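PDB 5ZQH: PadR family transcriptional regulator from Streptococcus pneumoniae, which probably binds operator DNA as a dimer through a winged helix-turn-helix domain and so regulates transcription, as other PadR-family proteins do. Local coordinates for residues 90-93 against 94-98; 62-65 against 66-70. All coordinates share one frame; numbering follows the deposited sequence.

Contact 1: 90-93 against 94-98; sequences WDDL and SQKVE
S94 and W90, one helical turn apart, are joined twice through a single acceptor. The carbonyl O of W90 takes the backbone N-H of S94 and, at 2.6 Å, also the S94 hydroxyl OG. The two donors come from opposite faces of the carbonyl plane, the hydroxyl standing 35° out of it. OG can reach back because it sits beside its own backbone N (chi1 -61°), and this turns a side-chain hydroxyl in toward the helix backbone. S94 OG also lies over one face of the W90 indole, 3.4 Å from W90 NE1 and offset toward the rim, a packing contact and not a second bond. K96 N to D92 O, 3.3 Å, and V97 N to L93 O, 2.9 Å, carry the helical pattern onward.

Charge is paired on another side of the helix. D92, its carboxylate swung anti to the backbone N (chi1 175°), meets the extended chain of K96; OD2 lies 3.4 Å from NZ in a long salt bridge and equally near CE, so the carboxylate rests against the methylenes as much as on the ammonium group. The NZ bond is weak.

Apolar contact is slight: CD2 of L93 approaches CD of K96 at 4.1 Å. The W90 ring stacks on W90 of the second subunit, L93 packs on L5 and V97 on W87 of that subunit, and K96 makes a cation-pi contact with its F36. The i to i+4 bonds W90-S94, D92-K96 and L93-V97 run along the long C-terminal helix, the element through which PadR regulators typically dimerise.

Contact 2: 62-65 against 66-70; sequences RPSP and DGPDR
A tight beta hairpin, the wing of the winged helix-turn-helix fold, closes here through a type I turn with a G1 bulge, the turn running from S64 to G67. G67 N donates to S64 O at 2.9 Å, arriving 54° out of the carbonyl plane, and G67, the bulge residue, takes a positive phi of 114° as the chain swings into P68. S64, the first residue of the turn, grips the returning chain twice: its N-H and its hydroxyl both end on P68 O. The bond from S64 OG to P68 O, 2.7 Å, lies in the carbonyl plane on a lone pair, whereas the N-H is tilted from that plane. A chi1 of 68° sets OG between the backbone N and carbonyl carbon, aimed across the hairpin. S64 CB lies 3.9 Å from CG of R70.

Farther from the turn, R62 and R70 form an antiparallel hydrogen-bonded pair, R62 N to R70 O at 3.1 Å and R70 N to R62 O at 3.0 Å. P63 and D69 form the non-hydrogen-bonded pair between; their side chains lie side by side, with D69 OD1 3.4 Å from CG of P63. D69 OD1 is also 3.1 Å from P63 N, which has no hydrogen to give.

The hairpin joins strands 57-63 and 69-75. R62 is tied to E21 by a salt bridge and to Y72 by a cation-pi contact, while S64 and R70 touch Y23 of strand 22-23.

In the fold
Contact 1 and contact 2 lie on opposite sides of the chain's centre, their centres 40 Å apart and their nearest atoms about 26 Å apart. Strand 69-75, which leaves contact 2, leads directly into helix 77-101, which carries contact 1. Contact 1 is partly buried because the second subunit packs against its tryptophan, leucine and valine; contact 2 is a surface hairpin end, rich in proline and untouched by the other subunit. In both, a serine hydroxyl shares a carbonyl oxygen with a backbone N-H, within a helical turn in 90-98 and across strands in 62-70. One place probably serves dimerisation, the other the DNA-binding wing.

Contact 1: 90-93 against 94-98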
loop_
_atom_site.group_PDB
_atom_site.type_symbol
_atom_site.label_atom_id
_atom_site.label_comp_id
_atom_site.label_asym_id
_atom_site.label_seq_id
_atom_site.Cartn_x
_atom_site.Cartn_y
_atom_site.Cartn_z
ATOM N N TRP A 90 -5.550 -3.594 -6.312
ATOM C CA TRP A 90 -6.026 -2.229 -6.096
ATOM C C TRP A 90 -7.559 -2.151 -6.103
ATOM O O TRP A 90 -8.140 -1.521 -5.214
ATOM C CB TRP A 90 -5.417 -1.223 -7.086
ATOM C CG TRP A 90 -5.919 0.158 -6.827
ATOM C CD1 TRP A 90 -6.893 0.827 -7.527
ATOM C CD2 TRP A 90 -5.525 1.026 -5.759
ATOM N NE1 TRP A 90 -7.108 2.069 -6.973
ATOM C CE2 TRP A 90 -6.285 2.219 -5.887
ATOM C CE3 TRP A 90 -4.594 0.920 -4.712
ATOM C CZ2 TRP A 90 -6.142 3.300 -5.005
ATOM C CZ3 TRP A 90 -4.448 1.996 -3.836
ATOM C CH2 TRP A 90 -5.225 3.173 -3.990
ATOM N N ASP A 91 -8.189 -2.787 -7.096
ATOM C CA ASP A 91 -9.650 -2.891 -7.191
ATOM C C ASP A 91 -10.270 -3.592 -5.975
ATOM O O ASP A 91 -11.318 -3.161 -5.480
ATOM C CB ASP A 91 -10.062 -3.621 -8.478
ATOM C CG ASP A 91 -9.944 -2.749 -9.729
ATOM O OD1 ASP A 91 -9.066 -1.854 -9.788
ATOM O OD2 ASP A 91 -10.732 -2.974 -10.676
ATOM N N ASP A 92 -9.611 -4.658 -5.508
ATOM C CA ASP A 92 -10.066 -5.445 -4.358
ATOM C C ASP A 92 -9.995 -4.633 -3.063
ATOM O O ASP A 92 -10.991 -4.526 -2.348
ATOM C CB ASP A 92 -9.277 -6.765 -4.250
ATOM C CG ASP A 92 -9.627 -7.579 -2.997
ATOM O OD1 ASP A 92 -10.800 -7.990 -2.830
ATOM O OD2 ASP A 92 -8.713 -7.826 -2.183
ATOM N N LEU A 93 -8.830 -4.046 -2.792
ATOM C CA LEU A 93 -8.604 -3.297 -1.555
ATOM C C LEU A 93 -9.397 -1.987 -1.481
ATOM O O LEU A 93 -9.801 -1.582 -0.390
ATOM C CB LEU A 93 -7.103 -3.074 -1.297
ATOM C CG LEU A 93 -6.230 -4.319 -1.043
ATOM C CD1 LEU A 93 -4.749 -3.971 -1.118
ATOM C CD2 LEU A 93 -6.556 -5.000 0.281
ATOM N N SER A 94 -9.642 -1.357 -2.634
ATOM C CA SER A 94 -10.464 -0.140 -2.716
ATOM C C SER A 94 -11.885 -0.353 -2.193
ATOM O O SER A 94 -12.356 0.444 -1.379
ATOM C CB SER A 94 -10.496 0.425 -4.144
ATOM O OG SER A 94 -9.194 0.773 -4.586
ATOM N N GLN A 95 -12.547 -1.424 -2.646
ATOM C CA GLN A 95 -13.913 -1.741 -2.202
ATOM C C GLN A 95 -14.002 -2.238 -0.752
ATOM O O GLN A 95 -15.008 -2.008 -0.077
ATOM C CB GLN A 95 -14.659 -2.659 -3.192
ATOM C CG GLN A 95 -14.303 -4.143 -3.156
ATOM C CD GLN A 95 -15.411 -5.031 -3.716
ATOM O OE1 GLN A 95 -15.902 -4.815 -4.825
ATOM N NE2 GLN A 95 -15.804 -6.041 -2.950
ATOM N N LYS A 96 -12.938 -2.894 -0.282
ATOM C CA LYS A 96 -12.798 -3.281 1.130
ATOM C C LYS A 96 -12.677 -2.056 2.047
ATOM O O LYS A 96 -13.350 -1.983 3.081
ATOM C CB LYS A 96 -11.571 -4.182 1.332
ATOM C CG LYS A 96 -11.706 -5.596 0.793
ATOM C CD LYS A 96 -10.402 -6.349 0.991
ATOM C CE LYS A 96 -10.543 -7.811 0.624
ATOM N NZ LYS A 96 -9.350 -8.586 1.062
ATOM N N VAL A 97 -11.806 -1.118 1.653
ATOM C CA VAL A 97 -11.520 0.108 2.406
ATOM C C VAL A 97 -12.758 1.009 2.475
ATOM O O VAL A 97 -13.073 1.541 3.548
ATOM C CB VAL A 97 -10.262 0.845 1.852
ATOM C CG1 VAL A 97 -10.160 2.279 2.351
ATOM C CG2 VAL A 97 -8.998 0.097 2.236
ATOM N N GLU A 98 -13.447 1.155 1.337
ATOM C CA GLU A 98 -14.749 1.840 1.245
ATOM C C GLU A 98 -15.744 1.309 2.288
ATOM O O GLU A 98 -16.336 2.096 3.038
ATOM C CB GLU A 98 -15.311 1.724 -0.185
ATOM C CG GLU A 98 -16.795 2.030 -0.354
ATOM C CD GLU A 98 -17.069 3.487 -0.673
ATOM O OE1 GLU A 98 -16.997 3.851 -1.872
ATOM O OE2 GLU A 98 -17.362 4.265 0.269
#

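Contact 2: 62-65 against 66-70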
loop_
_atom_site.group_PDB
_atom_site.type_symbol
_atom_site.label_atom_id
_atom_site.label_comp_id
_atom_site.label_asym_id
_atom_site.label_seq_id
_atom_site.Cartn_x
_atom_site.Cartn_y
_atom_site.Cartn_z
ATOM N N ARG A 62 18.902 3.080 -26.160
ATOM C CA ARG A 62 18.413 3.524 -27.480
ATOM C C ARG A 62 18.204 5.060 -27.555
ATOM O O ARG A 62 18.108 5.710 -26.503
ATOM C CB ARG A 62 17.169 2.717 -27.931
ATOM C CG ARG A 62 15.876 2.926 -27.161
ATOM C CD ARG A 62 14.701 2.427 -27.993
ATOM N NE ARG A 62 13.417 2.416 -27.285
ATOM C CZ ARG A 62 12.518 3.405 -27.297
ATOM N NH1 ARG A 62 12.740 4.536 -27.963
ATOM N NH2 ARG A 62 11.380 3.268 -26.628
ATOM N N PRO A 63 18.148 5.645 -28.788
ATOM C CA PRO A 63 18.112 7.114 -28.889
ATOM C C PRO A 63 16.799 7.777 -28.465
ATOM O O PRO A 63 15.733 7.448 -28.998
ATOM C CB PRO A 63 18.397 7.383 -30.382
ATOM C CG PRO A 63 18.936 6.105 -30.929
ATOM C CD PRO A 63 18.260 5.032 -30.128
ATOM N N SER A 64 16.903 8.716 -27.521
ATOM C CA SER A 64 15.789 9.576 -27.101
ATOM C C SER A 64 15.369 10.550 -28.239
ATOM O O SER A 64 16.096 10.659 -29.239
ATOM C CB SER A 64 16.150 10.314 -25.797
ATOM O OG SER A 64 17.185 11.256 -25.998
ATOM N N PRO A 65 14.202 11.248 -28.107
ATOM C CA PRO A 65 13.702 12.019 -29.261
ATOM C C PRO A 65 14.589 13.194 -29.700
ATOM O O PRO A 65 14.423 13.694 -30.814
ATOM C CB PRO A 65 12.329 12.530 -28.786
ATOM C CG PRO A 65 11.965 11.664 -27.626
ATOM C CD PRO A 65 13.277 11.373 -26.962
ATOM N N ASP A 66 15.517 13.617 -28.841
ATOM C CA ASP A 66 16.493 14.651 -29.204
ATOM C C ASP A 66 17.745 14.087 -29.876
ATOM O O ASP A 66 18.452 14.816 -30.576
ATOM C CB ASP A 66 16.877 15.507 -27.992
ATOM C CG ASP A 66 15.689 16.226 -27.387
ATOM O OD1 ASP A 66 14.998 15.608 -26.546
ATOM O OD2 ASP A 66 15.440 17.395 -27.763
ATOM N N GLY A 67 18.017 12.800 -29.661
ATOM C CA GLY A 67 19.226 12.165 -30.189
ATOM C C GLY A 67 20.385 11.606 -29.372
ATOM O O GLY A 67 21.279 10.982 -29.951
ATOM N N PRO A 68 20.397 11.838 -28.034
ATOM C CA PRO A 68 21.198 11.080 -27.056
ATOM C C PRO A 68 20.593 9.757 -26.595
ATOM O O PRO A 68 19.375 9.656 -26.410
ATOM C CB PRO A 68 21.304 12.044 -25.873
ATOM C CG PRO A 68 21.269 13.386 -26.509
ATOM C CD PRO A 68 20.270 13.252 -27.620
ATOM N N ASP A 69 21.462 8.760 -26.424
ATOM C CA ASP A 69 21.076 7.434 -25.952
ATOM C C ASP A 69 20.697 7.458 -24.476
ATOM O O ASP A 69 21.456 7.947 -23.628
ATOM C CB ASP A 69 22.198 6.414 -26.193
ATOM C CG ASP A 69 22.208 5.858 -27.612
ATOM O OD1 ASP A 69 21.212 6.014 -28.356
ATOM O OD2 ASP A 69 23.231 5.246 -27.984
ATOM N N ARG A 70 19.508 6.937 -24.192
ATOM C CA ARG A 70 19.013 6.797 -22.832
ATOM C C ARG A 70 18.649 5.337 -22.584
ATOM O O ARG A 70 18.415 4.585 -23.533
ATOM C CB ARG A 70 17.804 7.717 -22.604
ATOM C CG ARG A 70 18.109 9.218 -22.573
ATOM C CD ARG A 70 18.701 9.669 -21.239
ATOM N NE ARG A 70 19.355 10.972 -21.335
ATOM C CZ ARG A 70 20.614 11.167 -21.732
ATOM N NH1 ARG A 70 21.388 10.144 -22.083
ATOM N NH2 ARG A 70 21.110 12.395 -21.785
#